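Local structure of DNA-directed RNA polymerase subunit E'' (Methanocaldococcus jannaschii, 3LPE) at residues 14-17 / 18-21; 2-5 / 6-9. The protein stimulates transcription elongation by RNA polymerase as the zinc-binding Spt4 subunit of the Spt4/5 heterodimer. All coordinates share one frame; numbering follows the deposited sequence.

Contact 1: 14-17 / 18-21. With ZN (zinc ion), chain I.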
ATOM      1  N   GLU B  14      10.945   7.010 -17.118  1.00 25.69           N
ATOM      2  CA  GLU B  14      10.874   5.904 -18.065  1.00 29.36           C
ATOM      3  C   GLU B  14      11.812   4.748 -17.695  1.00 39.34           C
ATOM      4  O   GLU B  14      11.757   3.681 -18.299  1.00 25.69           O
ATOM      5  CB  GLU B  14      11.201   6.394 -19.472  1.00 26.00           C
ATOM      6  CG  GLU B  14      10.475   7.664 -19.868  1.00 57.61           C
ATOM      7  CD  GLU B  14      10.947   8.195 -21.200  1.00 69.82           C
ATOM      8  OE1 GLU B  14      11.739   9.167 -21.211  1.00 69.73           O
ATOM      9  OE2 GLU B  14      10.538   7.621 -22.232  1.00 62.07           O
ATOM     10  N   ILE B  15      12.666   4.964 -16.700  1.00 24.86           N
ATOM     11  CA  ILE B  15      13.659   3.961 -16.312  1.00 34.07           C
ATOM     12  C   ILE B  15      13.652   3.857 -14.793  1.00 23.55           C
ATOM     13  O   ILE B  15      13.630   4.866 -14.113  1.00 27.75           O
ATOM     14  CB  ILE B  15      15.071   4.367 -16.777  1.00 29.94           C
ATOM     15  CG1 ILE B  15      15.184   4.330 -18.299  1.00 34.03           C
ATOM     16  CG2 ILE B  15      16.144   3.460 -16.136  1.00 40.86           C
ATOM     17  CD1 ILE B  15      16.566   4.798 -18.804  1.00 34.79           C
ATOM     18  N   CYS B  16      13.645   2.636 -14.267  1.00 21.00           N
ATOM     19  CA  CYS B  16      13.523   2.408 -12.842  1.00 28.49           C
ATOM     20  C   CYS B  16      14.791   2.831 -12.122  1.00 34.26           C
ATOM     21  O   CYS B  16      15.887   2.414 -12.499  1.00 23.62           O
ATOM     22  CB  CYS B  16      13.253   0.936 -12.570  1.00 21.19           C
ATOM     23  SG  CYS B  16      13.105   0.516 -10.826  1.00 21.22           S
ATOM     24  N   PRO B  17      14.642   3.658 -11.084  1.00 29.96           N
ATOM     25  CA  PRO B  17      15.787   4.164 -10.305  1.00 35.78           C
ATOM     26  C   PRO B  17      16.439   3.057  -9.470  1.00 29.60           C
ATOM     27  O   PRO B  17      17.583   3.188  -9.018  1.00 26.04           O
ATOM     28  CB  PRO B  17      15.170   5.229  -9.383  1.00 29.39           C
ATOM     29  CG  PRO B  17      13.760   5.423  -9.865  1.00 50.44           C
ATOM     30  CD  PRO B  17      13.355   4.185 -10.601  1.00 26.91           C
ATOM     31  N   ILE B  18      15.718   1.971  -9.262  1.00 24.76           N
ATOM     32  CA  ILE B  18      16.273   0.851  -8.507  1.00 22.51           C
ATOM     33  C   ILE B  18      17.070  -0.093  -9.389  1.00 27.86           C
ATOM     34  O   ILE B  18      18.248  -0.340  -9.132  1.00 30.64           O
ATOM     35  CB  ILE B  18      15.178   0.049  -7.772  1.00 23.98           C
ATOM     36  CG1 ILE B  18      14.441   0.944  -6.782  1.00 31.69           C
ATOM     37  CG2 ILE B  18      15.808  -1.143  -7.022  1.00 23.61           C
ATOM     38  CD1 ILE B  18      13.282   0.241  -6.065  1.00 44.41           C
ATOM     39  N   CYS B  19      16.438  -0.611 -10.437  1.00 25.56           N
ATOM     40  CA  CYS B  19      17.004  -1.737 -11.193  1.00 29.65           C
ATOM     41  C   CYS B  19      17.280  -1.432 -12.673  1.00 26.70           C
ATOM     42  O   CYS B  19      17.717  -2.307 -13.436  1.00 25.81           O
ATOM     43  CB  CYS B  19      16.109  -2.976 -11.054  1.00 30.62           C
ATOM     44  SG  CYS B  19      14.588  -2.896 -12.074  1.00 21.08           S
ATOM     45  N   HIS B  20      17.050  -0.189 -13.079  1.00 20.84           N
ATOM     46  CA  HIS B  20      17.388   0.276 -14.431  1.00 26.26           C
ATOM     47  C   HIS B  20      16.538  -0.305 -15.563  1.00 31.15           C
ATOM     48  O   HIS B  20      16.821  -0.084 -16.736  1.00 25.90           O
ATOM     49  CB  HIS B  20      18.882   0.067 -14.716  1.00 40.25           C
ATOM     50  CG  HIS B  20      19.756   0.393 -13.548  1.00 43.69           C
ATOM     51  ND1 HIS B  20      20.278  -0.575 -12.718  1.00 52.82           N
ATOM     52  CD2 HIS B  20      20.168   1.583 -13.045  1.00 61.34           C
ATOM     53  CE1 HIS B  20      20.985   0.002 -11.762  1.00 62.59           C
ATOM     54  NE2 HIS B  20      20.937   1.309 -11.941  1.00 70.87           N
ATOM     55  N   SER B  21      15.487  -1.040 -15.227  1.00 25.61           N
ATOM     56  CA  SER B  21      14.667  -1.608 -16.291  1.00 33.73           C
ATOM     57  C   SER B  21      13.657  -0.556 -16.799  1.00 22.57           C
ATOM     58  O   SER B  21      13.440   0.462 -16.161  1.00 23.17           O
ATOM     59  CB  SER B  21      13.994  -2.900 -15.817  1.00 45.56           C
ATOM     60  OG  SER B  21      12.622  -2.705 -15.559  1.00 66.87           O
TER
HETATM   61 ZN    ZN I  60      12.787  -1.789 -11.046  1.00 23.38          ZN
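Three groups grip the thiolate sulfur of Cys-16. The zinc ion lies 2.3 Å from Cys-16 SG. The backbone N-H of Cys-19 points almost straight at the same sulfur, with N to SG at 3.5 Å and an angle of 165° at the hydrogen. The N-H of Ile-18 adds a weak bond, its N 3.4 Å from Cys-16 SG. These N-H groups probably spread some of the negative charge of the sulfur. Cys-16 SG stands anti to its own backbone N (chi1 179°), which sends it over the turn formed by residues 17-19. This is a zinc knuckle, a tight CxxC turn that offers two cysteines to one metal. Cys-19 SG binds the zinc at 2.4 Å; its chi1 of 76° turns the sulfur to the side between the backbone N and the carbonyl carbon. His-20 takes positive phi and psi values, and its N bonds to Cys-16 O at 2.9 Å, bringing the chain back after the second ligand. One step further, Cys-16 N donates to Ser-21 O, also at 2.9 Å. That oxygen also receives a CA-H contact from Ile-15. Ile-15 CG2 rests 3.7 Å from His-20 O.

Contact 2: 2-5 / 6-9. With ZN (zinc ion), chain I.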
ATOM      1  N   ARG B   2       4.248   5.585 -13.950  1.00 22.12           N
ATOM      2  CA  ARG B   2       4.651   4.348 -14.587  1.00 24.28           C
ATOM      3  C   ARG B   2       5.162   3.398 -13.524  1.00 21.96           C
ATOM      4  O   ARG B   2       5.390   3.799 -12.391  1.00 27.44           O
ATOM      5  CB  ARG B   2       5.736   4.611 -15.630  1.00 30.95           C
ATOM      6  CG  ARG B   2       5.414   5.759 -16.613  1.00 37.79           C
ATOM      7  CD  ARG B   2       6.644   6.155 -17.442  1.00 28.54           C
ATOM      8  NE  ARG B   2       7.033   5.105 -18.374  1.00 22.50           N
ATOM      9  CZ  ARG B   2       6.588   5.022 -19.629  1.00 46.39           C
ATOM     10  NH1 ARG B   2       5.740   5.925 -20.100  1.00 39.44           N
ATOM     11  NH2 ARG B   2       6.990   4.040 -20.414  1.00 38.53           N
ATOM     12  N   ALA B   3       5.319   2.131 -13.884  1.00 24.78           N
ATOM     13  CA  ALA B   3       5.804   1.134 -12.946  1.00 20.18           C
ATOM     14  C   ALA B   3       6.910   0.342 -13.614  1.00 25.36           C
ATOM     15  O   ALA B   3       6.812   0.009 -14.793  1.00 23.48           O
ATOM     16  CB  ALA B   3       4.671   0.192 -12.512  1.00 27.77           C
ATOM     17  N   CYS B   4       7.969   0.048 -12.864  1.00 26.68           N
ATOM     18  CA  CYS B   4       9.040  -0.793 -13.381  1.00 20.27           C
ATOM     19  C   CYS B   4       8.509  -2.132 -13.850  1.00 20.52           C
ATOM     20  O   CYS B   4       7.790  -2.788 -13.130  1.00 31.88           O
ATOM     21  CB  CYS B   4      10.117  -1.032 -12.297  1.00 20.32           C
ATOM     22  SG  CYS B   4      11.442  -2.060 -12.953  1.00 20.56           S
ATOM     23  N   LEU B   5       8.887  -2.557 -15.061  1.00 23.91           N
ATOM     24  CA  LEU B   5       8.424  -3.847 -15.593  1.00 29.61           C
ATOM     25  C   LEU B   5       8.961  -5.039 -14.796  1.00 42.84           C
ATOM     26  O   LEU B   5       8.383  -6.117 -14.816  1.00 27.33           O
ATOM     27  CB  LEU B   5       8.820  -4.005 -17.069  1.00 32.61           C
ATOM     28  CG  LEU B   5       8.064  -3.111 -18.054  1.00 43.06           C
ATOM     29  CD1 LEU B   5       8.800  -3.020 -19.388  1.00 36.66           C
ATOM     30  CD2 LEU B   5       6.622  -3.611 -18.249  1.00 33.88           C
ATOM     31  N   LYS B   6      10.066  -4.834 -14.086  1.00 28.66           N
ATOM     32  CA  LYS B   6      10.709  -5.916 -13.340  1.00 37.78           C
ATOM     33  C   LYS B   6      10.336  -5.927 -11.856  1.00 39.48           C
ATOM     34  O   LYS B   6       9.964  -6.957 -11.314  1.00 39.01           O
ATOM     35  CB  LYS B   6      12.235  -5.821 -13.496  1.00 34.58           C
ATOM     36  CG  LYS B   6      12.974  -7.113 -13.229  1.00 54.23           C
ATOM     37  CD  LYS B   6      14.495  -6.947 -13.387  1.00 62.09           C
ATOM     38  CE  LYS B   6      14.887  -6.537 -14.804  1.00 67.53           C
ATOM     39  NZ  LYS B   6      16.347  -6.725 -15.064  1.00 73.24           N
ATOM     40  N   CYS B   7      10.457  -4.781 -11.192  1.00 26.23           N
ATOM     41  CA  CYS B   7      10.276  -4.734  -9.745  1.00 29.62           C
ATOM     42  C   CYS B   7       9.047  -3.924  -9.357  1.00 21.16           C
ATOM     43  O   CYS B   7       8.739  -3.823  -8.187  1.00 21.27           O
ATOM     44  CB  CYS B   7      11.516  -4.188  -9.021  1.00 25.71           C
ATOM     45  SG  CYS B   7      11.763  -2.366  -9.062  1.00 24.95           S
ATOM     46  N   LYS B   8       8.358  -3.351 -10.343  1.00 20.92           N
ATOM     47  CA  LYS B   8       7.048  -2.699 -10.085  1.00 22.80           C
ATOM     48  C   LYS B   8       7.108  -1.372  -9.329  1.00 29.67           C
ATOM     49  O   LYS B   8       6.068  -0.753  -9.021  1.00 20.63           O
ATOM     50  CB  LYS B   8       6.070  -3.683  -9.409  1.00 21.22           C
ATOM     51  CG  LYS B   8       5.722  -4.863 -10.289  1.00 38.16           C
ATOM     52  CD  LYS B   8       4.702  -5.813  -9.652  1.00 41.10           C
ATOM     53  CE  LYS B   8       5.345  -6.733  -8.639  1.00 43.54           C
ATOM     54  NZ  LYS B   8       4.551  -7.984  -8.465  1.00 59.33           N
ATOM     55  N   TYR B   9       8.322  -0.898  -9.056  1.00 20.50           N
ATOM     56  CA  TYR B   9       8.486   0.411  -8.442  1.00 21.29           C
ATOM     57  C   TYR B   9       7.786   1.497  -9.273  1.00 21.24           C
ATOM     58  O   TYR B   9       7.911   1.542 -10.505  1.00 26.28           O
ATOM     59  CB  TYR B   9       9.965   0.756  -8.333  1.00 21.75           C
ATOM     60  CG  TYR B   9      10.284   2.014  -7.565  1.00 20.18           C
ATOM     61  CD1 TYR B   9      10.357   2.007  -6.174  1.00 20.35           C
ATOM     62  CD2 TYR B   9      10.589   3.191  -8.230  1.00 25.68           C
ATOM     63  CE1 TYR B   9      10.695   3.167  -5.468  1.00 38.09           C
ATOM     64  CE2 TYR B   9      10.926   4.348  -7.540  1.00 31.71           C
ATOM     65  CZ  TYR B   9      10.983   4.330  -6.160  1.00 35.97           C
ATOM     66  OH  TYR B   9      11.334   5.486  -5.495  1.00 27.91           O
TER
HETATM   67 ZN    ZN I  60      12.787  -1.789 -11.046  1.00 23.38          ZN
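Residues 2-9 hold the N-terminal zinc knuckle of the Spt4 zinc finger, whose fold is consistent with a zinc ribbon. Its CxxC turn begins at Cys-4 and supplies Cys-4 and Cys-7 to the metal. Cys-16 and Cys-19 complete the four-sulfur site. Cys-7 SG binds the zinc ion at 2.3 Å, and Cys-4 SG is the other ligand from this turn. The two sulfurs reach the metal by different routes. Cys-4 carries its SG trans to the main-chain N (chi1 -179°), toward the N-H groups of residues 6 and 7. In Cys-7 a chi1 of 78° swings the sulfur to the flank shared by N and C, on a side chain whose CB leaves the backbone away from residues 2-5. The N-H groups of Lys-6 and Cys-7 are directed at Cys-4 SG, with Cys-7 N at 3.4 Å. Cys-4 SG lies very close to a neighbouring atom, so its position, and with it these two bonds, is less certain. The backbone is tied from Cys-4 N to Tyr-9 O, at 2.8 Å with an angle of 161° at the hydrogen. Tyr-9 O also takes a CA-H contact from Ala-3, with CA to O at 3.3 Å. A weak bond runs from Lys-8 N to Cys-4 O at 2.9 Å. Lys-8 has positive phi, which lets the chain fold back at this point. The aliphatic start of its side chain passes beside the same carbonyl, with Lys-8 CG 4.1 Å from Cys-4 O. Its amino end bonds to Leu-55 O. The knuckle joins strand 2-4 to strand 10-11, its antiparallel partner. Strand 2-4 also pairs with strand 23-33, where Ala-3 touches Trp-27. Val-57 of strand 56-57 packs on Ala-3, Leu-5 and Lys-8.

Contacts 1 and 2 are the two halves of one zinc site. Each supplies a pair of cysteines, and their centres lie about 8 Å apart. Contact 2 (2-9) comes first in the chain; strand 10-11 and a short loop lead to contact 1 (14-21). All four sulfurs meet at the zinc. The halves also meet beside the zinc through apolar groups: Ile-18 CD1 packs 3.4 Å from Tyr-9 CD1, and Pro-17 touches the same tyrosine. Ser-21 of contact 1 also comes close to Cys-4 of contact 2, although how closely its hydroxyl approaches is doubtful, because the position of Cys-4 SG is less certain.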